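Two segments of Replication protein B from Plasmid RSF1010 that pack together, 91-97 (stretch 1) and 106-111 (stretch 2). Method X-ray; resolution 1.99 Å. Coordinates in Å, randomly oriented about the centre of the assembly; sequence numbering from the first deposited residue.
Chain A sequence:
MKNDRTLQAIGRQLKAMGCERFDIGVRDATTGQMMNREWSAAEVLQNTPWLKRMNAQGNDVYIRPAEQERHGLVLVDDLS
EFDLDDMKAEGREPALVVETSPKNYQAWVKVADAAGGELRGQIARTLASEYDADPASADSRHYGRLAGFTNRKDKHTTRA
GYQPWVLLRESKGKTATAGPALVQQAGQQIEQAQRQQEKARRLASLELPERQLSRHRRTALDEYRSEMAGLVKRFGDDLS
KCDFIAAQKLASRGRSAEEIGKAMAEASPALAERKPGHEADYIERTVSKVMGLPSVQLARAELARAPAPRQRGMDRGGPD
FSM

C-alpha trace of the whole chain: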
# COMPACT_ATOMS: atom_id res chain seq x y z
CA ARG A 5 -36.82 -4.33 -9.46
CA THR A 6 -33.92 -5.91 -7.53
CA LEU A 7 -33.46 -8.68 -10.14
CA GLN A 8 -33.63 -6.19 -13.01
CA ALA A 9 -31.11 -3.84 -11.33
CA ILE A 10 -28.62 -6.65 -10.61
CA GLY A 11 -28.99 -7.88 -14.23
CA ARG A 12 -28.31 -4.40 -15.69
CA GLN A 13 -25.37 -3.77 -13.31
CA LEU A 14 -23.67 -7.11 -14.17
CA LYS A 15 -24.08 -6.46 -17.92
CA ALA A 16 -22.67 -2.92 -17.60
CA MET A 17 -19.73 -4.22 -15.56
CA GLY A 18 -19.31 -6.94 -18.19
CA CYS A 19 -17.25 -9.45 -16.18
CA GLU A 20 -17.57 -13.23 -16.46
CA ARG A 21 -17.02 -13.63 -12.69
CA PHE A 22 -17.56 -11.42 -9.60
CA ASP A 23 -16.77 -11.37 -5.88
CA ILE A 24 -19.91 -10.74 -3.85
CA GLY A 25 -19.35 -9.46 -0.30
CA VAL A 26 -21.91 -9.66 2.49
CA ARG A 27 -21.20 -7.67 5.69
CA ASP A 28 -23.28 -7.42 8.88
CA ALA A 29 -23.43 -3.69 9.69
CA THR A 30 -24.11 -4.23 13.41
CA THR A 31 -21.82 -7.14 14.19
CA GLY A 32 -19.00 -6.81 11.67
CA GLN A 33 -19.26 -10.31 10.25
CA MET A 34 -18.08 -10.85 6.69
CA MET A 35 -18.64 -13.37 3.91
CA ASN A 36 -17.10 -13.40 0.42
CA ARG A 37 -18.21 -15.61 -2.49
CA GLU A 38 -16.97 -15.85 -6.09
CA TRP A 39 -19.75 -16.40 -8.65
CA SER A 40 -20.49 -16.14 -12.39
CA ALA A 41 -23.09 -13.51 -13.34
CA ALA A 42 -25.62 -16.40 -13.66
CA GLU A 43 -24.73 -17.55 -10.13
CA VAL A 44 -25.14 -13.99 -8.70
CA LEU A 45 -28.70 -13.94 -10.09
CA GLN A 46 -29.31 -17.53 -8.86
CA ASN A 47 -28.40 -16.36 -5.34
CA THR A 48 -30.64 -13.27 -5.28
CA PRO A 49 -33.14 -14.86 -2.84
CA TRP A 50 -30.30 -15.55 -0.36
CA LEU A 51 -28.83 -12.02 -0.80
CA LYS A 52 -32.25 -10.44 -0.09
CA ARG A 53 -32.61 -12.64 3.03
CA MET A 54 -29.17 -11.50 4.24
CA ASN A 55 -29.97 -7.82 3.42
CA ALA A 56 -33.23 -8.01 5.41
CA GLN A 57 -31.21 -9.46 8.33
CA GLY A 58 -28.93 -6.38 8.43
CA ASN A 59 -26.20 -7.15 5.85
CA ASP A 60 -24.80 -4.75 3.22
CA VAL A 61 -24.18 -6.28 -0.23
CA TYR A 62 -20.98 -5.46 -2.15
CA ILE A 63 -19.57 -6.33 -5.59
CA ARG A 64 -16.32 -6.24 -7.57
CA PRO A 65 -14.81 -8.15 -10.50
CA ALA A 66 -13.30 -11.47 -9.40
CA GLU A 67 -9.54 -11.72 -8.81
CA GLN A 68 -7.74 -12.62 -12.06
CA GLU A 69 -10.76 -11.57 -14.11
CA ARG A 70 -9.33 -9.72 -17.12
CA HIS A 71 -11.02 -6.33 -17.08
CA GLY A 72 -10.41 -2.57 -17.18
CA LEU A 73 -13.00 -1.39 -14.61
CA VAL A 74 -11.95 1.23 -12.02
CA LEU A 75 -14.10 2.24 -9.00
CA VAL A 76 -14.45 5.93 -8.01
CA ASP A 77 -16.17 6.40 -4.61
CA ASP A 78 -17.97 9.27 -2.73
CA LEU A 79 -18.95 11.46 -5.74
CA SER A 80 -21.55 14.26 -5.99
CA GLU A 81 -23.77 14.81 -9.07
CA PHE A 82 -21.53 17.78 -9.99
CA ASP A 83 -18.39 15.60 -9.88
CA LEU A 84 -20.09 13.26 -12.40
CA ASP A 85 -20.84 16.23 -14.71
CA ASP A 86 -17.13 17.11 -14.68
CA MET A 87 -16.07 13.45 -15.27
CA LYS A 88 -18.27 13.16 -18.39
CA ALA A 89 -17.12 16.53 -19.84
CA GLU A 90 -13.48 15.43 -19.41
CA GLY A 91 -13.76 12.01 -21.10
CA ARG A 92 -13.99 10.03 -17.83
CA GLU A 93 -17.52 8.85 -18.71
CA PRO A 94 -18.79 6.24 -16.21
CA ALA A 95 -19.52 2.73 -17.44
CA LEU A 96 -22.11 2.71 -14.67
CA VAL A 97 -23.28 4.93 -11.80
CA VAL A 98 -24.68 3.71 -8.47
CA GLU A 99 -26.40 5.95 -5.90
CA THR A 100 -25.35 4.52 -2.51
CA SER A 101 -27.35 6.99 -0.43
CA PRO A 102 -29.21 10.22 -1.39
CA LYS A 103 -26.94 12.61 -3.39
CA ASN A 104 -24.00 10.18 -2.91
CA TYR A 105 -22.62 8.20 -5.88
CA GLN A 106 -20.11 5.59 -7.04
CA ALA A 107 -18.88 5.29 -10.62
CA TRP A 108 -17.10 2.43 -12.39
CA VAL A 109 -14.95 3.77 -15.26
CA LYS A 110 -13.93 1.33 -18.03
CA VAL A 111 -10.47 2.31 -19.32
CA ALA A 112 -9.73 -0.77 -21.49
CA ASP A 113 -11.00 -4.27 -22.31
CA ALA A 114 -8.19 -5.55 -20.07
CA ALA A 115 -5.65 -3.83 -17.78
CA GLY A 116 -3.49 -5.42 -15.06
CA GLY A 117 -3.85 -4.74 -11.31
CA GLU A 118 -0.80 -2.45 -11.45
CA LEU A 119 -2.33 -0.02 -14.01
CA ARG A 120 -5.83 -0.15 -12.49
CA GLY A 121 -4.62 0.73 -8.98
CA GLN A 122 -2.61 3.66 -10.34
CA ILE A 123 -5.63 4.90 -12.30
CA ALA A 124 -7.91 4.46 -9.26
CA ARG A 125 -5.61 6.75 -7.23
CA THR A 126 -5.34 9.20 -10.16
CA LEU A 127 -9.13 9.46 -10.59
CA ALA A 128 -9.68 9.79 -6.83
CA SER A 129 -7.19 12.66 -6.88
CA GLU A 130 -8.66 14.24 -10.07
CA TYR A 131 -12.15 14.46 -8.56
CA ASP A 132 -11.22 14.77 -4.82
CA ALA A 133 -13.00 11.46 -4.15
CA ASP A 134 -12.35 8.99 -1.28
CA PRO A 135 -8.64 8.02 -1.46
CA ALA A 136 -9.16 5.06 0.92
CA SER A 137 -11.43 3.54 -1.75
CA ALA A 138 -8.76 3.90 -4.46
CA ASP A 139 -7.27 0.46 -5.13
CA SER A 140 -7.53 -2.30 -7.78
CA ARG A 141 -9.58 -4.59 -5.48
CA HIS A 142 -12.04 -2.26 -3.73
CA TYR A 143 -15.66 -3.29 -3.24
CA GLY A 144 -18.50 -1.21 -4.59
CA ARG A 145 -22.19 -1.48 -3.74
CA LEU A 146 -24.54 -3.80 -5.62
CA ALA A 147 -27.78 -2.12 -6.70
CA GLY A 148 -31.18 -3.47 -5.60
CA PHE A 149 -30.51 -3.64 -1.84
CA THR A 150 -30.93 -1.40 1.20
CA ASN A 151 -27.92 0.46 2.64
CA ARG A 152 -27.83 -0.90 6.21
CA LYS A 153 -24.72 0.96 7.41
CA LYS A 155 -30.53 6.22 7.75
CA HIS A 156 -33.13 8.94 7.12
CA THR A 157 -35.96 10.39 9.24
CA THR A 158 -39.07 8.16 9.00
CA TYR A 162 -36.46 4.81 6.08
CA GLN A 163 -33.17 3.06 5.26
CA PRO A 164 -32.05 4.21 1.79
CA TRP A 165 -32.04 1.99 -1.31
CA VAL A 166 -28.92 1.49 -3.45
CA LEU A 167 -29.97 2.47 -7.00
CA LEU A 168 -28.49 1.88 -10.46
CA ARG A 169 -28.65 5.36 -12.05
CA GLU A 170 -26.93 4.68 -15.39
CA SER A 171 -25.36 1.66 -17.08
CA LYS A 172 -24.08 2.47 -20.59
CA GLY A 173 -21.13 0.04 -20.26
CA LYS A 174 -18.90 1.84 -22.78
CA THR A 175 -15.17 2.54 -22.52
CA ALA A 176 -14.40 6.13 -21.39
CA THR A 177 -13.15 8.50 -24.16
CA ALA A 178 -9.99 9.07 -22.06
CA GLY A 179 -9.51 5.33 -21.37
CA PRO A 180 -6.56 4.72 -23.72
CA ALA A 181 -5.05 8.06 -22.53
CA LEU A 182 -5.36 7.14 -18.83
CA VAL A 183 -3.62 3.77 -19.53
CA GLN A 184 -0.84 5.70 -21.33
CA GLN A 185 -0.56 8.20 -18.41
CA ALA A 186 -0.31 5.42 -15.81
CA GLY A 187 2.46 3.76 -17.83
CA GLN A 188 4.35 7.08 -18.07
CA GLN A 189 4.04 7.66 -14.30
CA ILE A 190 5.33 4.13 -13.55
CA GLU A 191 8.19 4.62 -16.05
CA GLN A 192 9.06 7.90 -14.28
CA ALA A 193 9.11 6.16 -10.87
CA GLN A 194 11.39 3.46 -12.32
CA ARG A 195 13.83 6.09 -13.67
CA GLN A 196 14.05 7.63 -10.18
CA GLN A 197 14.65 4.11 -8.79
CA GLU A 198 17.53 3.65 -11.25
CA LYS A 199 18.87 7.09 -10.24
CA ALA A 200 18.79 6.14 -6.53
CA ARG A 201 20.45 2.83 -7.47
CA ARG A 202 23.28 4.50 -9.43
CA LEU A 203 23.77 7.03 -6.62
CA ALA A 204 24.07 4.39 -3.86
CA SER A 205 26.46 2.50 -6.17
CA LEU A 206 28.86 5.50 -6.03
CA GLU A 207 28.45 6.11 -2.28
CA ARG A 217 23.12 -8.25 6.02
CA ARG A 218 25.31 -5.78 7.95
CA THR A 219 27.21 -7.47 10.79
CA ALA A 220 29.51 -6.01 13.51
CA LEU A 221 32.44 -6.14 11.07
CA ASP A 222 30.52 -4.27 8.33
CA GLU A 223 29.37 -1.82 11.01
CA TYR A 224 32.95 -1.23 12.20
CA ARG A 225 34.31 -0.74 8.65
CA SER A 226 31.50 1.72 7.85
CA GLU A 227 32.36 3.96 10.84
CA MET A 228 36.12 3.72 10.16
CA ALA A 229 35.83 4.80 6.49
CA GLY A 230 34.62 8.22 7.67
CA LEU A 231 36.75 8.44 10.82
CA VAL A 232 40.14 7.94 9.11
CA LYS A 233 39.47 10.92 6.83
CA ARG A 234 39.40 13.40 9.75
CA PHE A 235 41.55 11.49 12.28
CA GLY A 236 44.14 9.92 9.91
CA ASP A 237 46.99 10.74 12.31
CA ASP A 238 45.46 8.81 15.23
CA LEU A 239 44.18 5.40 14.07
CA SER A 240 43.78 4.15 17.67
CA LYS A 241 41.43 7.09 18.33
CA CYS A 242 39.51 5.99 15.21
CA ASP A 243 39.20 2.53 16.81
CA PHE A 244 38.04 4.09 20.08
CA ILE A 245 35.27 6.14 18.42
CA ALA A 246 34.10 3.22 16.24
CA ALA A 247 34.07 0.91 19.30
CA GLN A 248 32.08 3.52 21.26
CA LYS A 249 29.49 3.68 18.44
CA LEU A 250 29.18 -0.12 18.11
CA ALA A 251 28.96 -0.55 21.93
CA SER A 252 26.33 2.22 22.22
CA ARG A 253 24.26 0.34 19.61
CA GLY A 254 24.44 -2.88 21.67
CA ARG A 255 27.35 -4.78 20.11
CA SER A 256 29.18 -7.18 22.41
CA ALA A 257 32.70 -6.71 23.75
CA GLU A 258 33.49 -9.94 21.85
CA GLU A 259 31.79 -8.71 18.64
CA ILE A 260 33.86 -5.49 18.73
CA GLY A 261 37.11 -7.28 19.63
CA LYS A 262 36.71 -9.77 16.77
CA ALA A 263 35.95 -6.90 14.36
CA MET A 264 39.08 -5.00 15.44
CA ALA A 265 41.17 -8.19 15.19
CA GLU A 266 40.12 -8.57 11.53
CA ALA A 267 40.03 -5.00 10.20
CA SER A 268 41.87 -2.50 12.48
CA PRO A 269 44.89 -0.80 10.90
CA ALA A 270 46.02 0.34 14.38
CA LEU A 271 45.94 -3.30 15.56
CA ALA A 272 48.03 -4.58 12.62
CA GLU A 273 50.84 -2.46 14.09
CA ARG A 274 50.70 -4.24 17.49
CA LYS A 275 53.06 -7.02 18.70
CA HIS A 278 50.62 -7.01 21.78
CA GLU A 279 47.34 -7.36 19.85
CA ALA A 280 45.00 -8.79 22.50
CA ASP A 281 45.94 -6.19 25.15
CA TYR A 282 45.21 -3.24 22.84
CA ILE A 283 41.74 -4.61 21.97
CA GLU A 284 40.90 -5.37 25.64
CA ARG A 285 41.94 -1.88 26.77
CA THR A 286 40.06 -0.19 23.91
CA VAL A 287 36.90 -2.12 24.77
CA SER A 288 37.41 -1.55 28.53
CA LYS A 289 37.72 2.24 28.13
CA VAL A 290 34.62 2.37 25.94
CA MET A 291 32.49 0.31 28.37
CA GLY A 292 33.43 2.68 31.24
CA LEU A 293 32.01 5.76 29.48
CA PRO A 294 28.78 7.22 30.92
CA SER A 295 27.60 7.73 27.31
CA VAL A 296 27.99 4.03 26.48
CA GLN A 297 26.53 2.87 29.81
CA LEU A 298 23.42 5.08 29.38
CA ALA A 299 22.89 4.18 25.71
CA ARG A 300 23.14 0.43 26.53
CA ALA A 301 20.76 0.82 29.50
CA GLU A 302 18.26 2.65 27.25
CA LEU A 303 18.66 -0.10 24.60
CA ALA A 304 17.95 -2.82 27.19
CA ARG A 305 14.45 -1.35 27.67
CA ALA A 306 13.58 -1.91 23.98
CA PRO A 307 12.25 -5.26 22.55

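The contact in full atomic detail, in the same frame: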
# COMPACT_ATOMS: atom_id res chain seq x y z
N GLY A 91 -14.06 13.32 -20.50
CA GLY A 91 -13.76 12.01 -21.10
C GLY A 91 -13.55 10.88 -20.10
O GLY A 91 -13.03 9.82 -20.46
N ARG A 92 -13.96 11.10 -18.85
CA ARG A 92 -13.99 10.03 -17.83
C ARG A 92 -15.43 9.54 -17.64
O ARG A 92 -15.92 9.43 -16.50
CB ARG A 92 -13.41 10.53 -16.49
CG ARG A 92 -11.87 10.62 -16.42
CD ARG A 92 -11.30 11.78 -17.24
NE ARG A 92 -9.93 12.07 -16.81
CZ ARG A 92 -8.99 12.63 -17.57
NH1 ARG A 92 -9.26 13.00 -18.83
NH2 ARG A 92 -7.78 12.84 -17.06
N GLU A 93 -16.11 9.26 -18.74
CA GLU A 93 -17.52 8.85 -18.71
C GLU A 93 -17.64 7.53 -17.94
O GLU A 93 -16.90 6.58 -18.23
CB GLU A 93 -18.11 8.65 -20.13
CG GLU A 93 -18.04 9.86 -21.07
CD GLU A 93 -16.77 9.89 -21.93
OE1 GLU A 93 -15.75 9.28 -21.56
OE2 GLU A 93 -16.82 10.54 -23.00
N PRO A 94 -18.55 7.47 -16.98
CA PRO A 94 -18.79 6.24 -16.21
C PRO A 94 -19.34 5.13 -17.09
O PRO A 94 -20.17 5.39 -17.96
CB PRO A 94 -19.84 6.67 -15.18
CG PRO A 94 -19.59 8.13 -15.00
CD PRO A 94 -19.16 8.65 -16.34
N ALA A 95 -18.89 3.90 -16.86
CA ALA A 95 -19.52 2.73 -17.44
C ALA A 95 -20.81 2.37 -16.70
O ALA A 95 -21.73 1.79 -17.27
CB ALA A 95 -18.56 1.55 -17.44
N LEU A 96 -20.86 2.72 -15.42
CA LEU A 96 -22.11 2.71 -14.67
C LEU A 96 -22.04 3.62 -13.46
O LEU A 96 -20.96 3.90 -12.94
CB LEU A 96 -22.47 1.28 -14.24
CG LEU A 96 -21.41 0.54 -13.42
CD1 LEU A 96 -22.06 -0.34 -12.36
CD2 LEU A 96 -20.50 -0.28 -14.32
N VAL A 97 -23.20 4.09 -13.00
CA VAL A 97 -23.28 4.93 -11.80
C VAL A 97 -24.27 4.32 -10.82
O VAL A 97 -25.38 3.94 -11.20
CB VAL A 97 -23.73 6.39 -12.16
CG1 VAL A 97 -23.87 7.26 -10.89
CG2 VAL A 97 -22.74 7.05 -13.13
N GLN A 106 -21.30 6.32 -6.60
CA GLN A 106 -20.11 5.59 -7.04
C GLN A 106 -20.15 5.49 -8.55
O GLN A 106 -21.22 5.32 -9.15
CB GLN A 106 -20.14 4.15 -6.48
CG GLN A 106 -19.72 4.07 -5.03
CD GLN A 106 -19.84 2.69 -4.44
OE1 GLN A 106 -20.43 1.78 -5.03
NE2 GLN A 106 -19.28 2.53 -3.25
N ALA A 107 -18.98 5.56 -9.18
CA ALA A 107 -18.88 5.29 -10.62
C ALA A 107 -17.84 4.21 -10.89
O ALA A 107 -16.80 4.17 -10.23
CB ALA A 107 -18.54 6.58 -11.38
N TRP A 108 -18.12 3.33 -11.85
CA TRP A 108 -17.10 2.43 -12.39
C TRP A 108 -16.73 2.99 -13.76
O TRP A 108 -17.60 3.19 -14.60
CB TRP A 108 -17.63 1.00 -12.54
CG TRP A 108 -17.95 0.28 -11.22
CD1 TRP A 108 -19.13 0.29 -10.55
CD2 TRP A 108 -17.08 -0.58 -10.48
NE1 TRP A 108 -19.06 -0.49 -9.42
CE2 TRP A 108 -17.81 -1.05 -9.35
CE3 TRP A 108 -15.76 -1.01 -10.64
CZ2 TRP A 108 -17.26 -1.91 -8.41
CZ3 TRP A 108 -15.21 -1.86 -9.69
CH2 TRP A 108 -15.96 -2.30 -8.58
N VAL A 109 -15.45 3.25 -13.97
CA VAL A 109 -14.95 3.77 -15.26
C VAL A 109 -14.19 2.63 -15.96
O VAL A 109 -13.27 2.05 -15.38
CB VAL A 109 -14.01 4.99 -15.06
CG1 VAL A 109 -13.45 5.51 -16.40
CG2 VAL A 109 -14.71 6.11 -14.28
N LYS A 110 -14.59 2.33 -17.20
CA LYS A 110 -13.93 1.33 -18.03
C LYS A 110 -12.85 2.02 -18.86
O LYS A 110 -13.16 2.86 -19.72
CB LYS A 110 -14.93 0.62 -18.96
CG LYS A 110 -14.27 -0.49 -19.83
CD LYS A 110 -15.27 -1.26 -20.69
CE LYS A 110 -14.51 -2.29 -21.57
NZ LYS A 110 -15.42 -3.19 -22.34
N VAL A 111 -11.59 1.68 -18.59
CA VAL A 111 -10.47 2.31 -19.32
C VAL A 111 -9.94 1.48 -20.49
O VAL A 111 -9.26 2.01 -21.36
CB VAL A 111 -9.30 2.67 -18.36
CG1 VAL A 111 -9.77 3.72 -17.34
CG2 VAL A 111 -8.75 1.42 -17.65
O HOH W 1 -16.33 3.93 -18.80

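The two stretches meet as the beginning of an antiparallel β-ladder, held by a few backbone hydrogen bonds around Trp108 and by apolar side chains, chiefly Leu96 against Trp108, with 391 Å² buried between them. Leu96 and Trp108 form the hydrogen-bonded pair. Trp108 N donates to Leu96 O (3.1 Å) at a nearly straight 160°, whereas the return bond from Leu96 N to Trp108 O is long and weak (3.4 Å). The shorter bond to that carbonyl comes from Ala95 N, 2.7 Å from Trp108 O, so two successive amides converge on one acceptor where the incoming loop joins the strand. One residue further on, Val97 and Ala107 form a non-hydrogen-bonded pair with their CA atoms 4.6 Å apart. Here the strands are joined by CA-H...O contacts, Ala107 CA to Leu96 O and Val97 CA to Gln106 O, both 3.4 Å.

Side chains line both faces of this short ladder. On one, Leu96 (chi1 p) brings its CD1 to 3.5 Å from CD1 of Trp108, approaching the indole obliquely; the tryptophan has the largest area covered by the opposing stretch. On the other face lie Val97 and Ala107; the methyl of Ala107 packs against Pro94, CB to CB at 4.0 Å. Pro94 has no amide hydrogen to offer, and its nitrogen makes no bond across the contact.

Before the ladder, direct backbone pairing gives way to water. Water 1 accepts from Lys110 N (2.9 Å) and donates to Glu93 O (2.8 Å), bridging the two stretches. Ala95 points its CB toward stretch 2, and its side chain, ending at that methyl, fits beside Lys110 CB at 4.0 Å; the extended lysine then leads away, leaving its aliphatic base beside the alanine. Val109 CG1 lies 4.0 Å from Glu93 O, while the carboxylate of Glu93 is satisfied elsewhere in the structure.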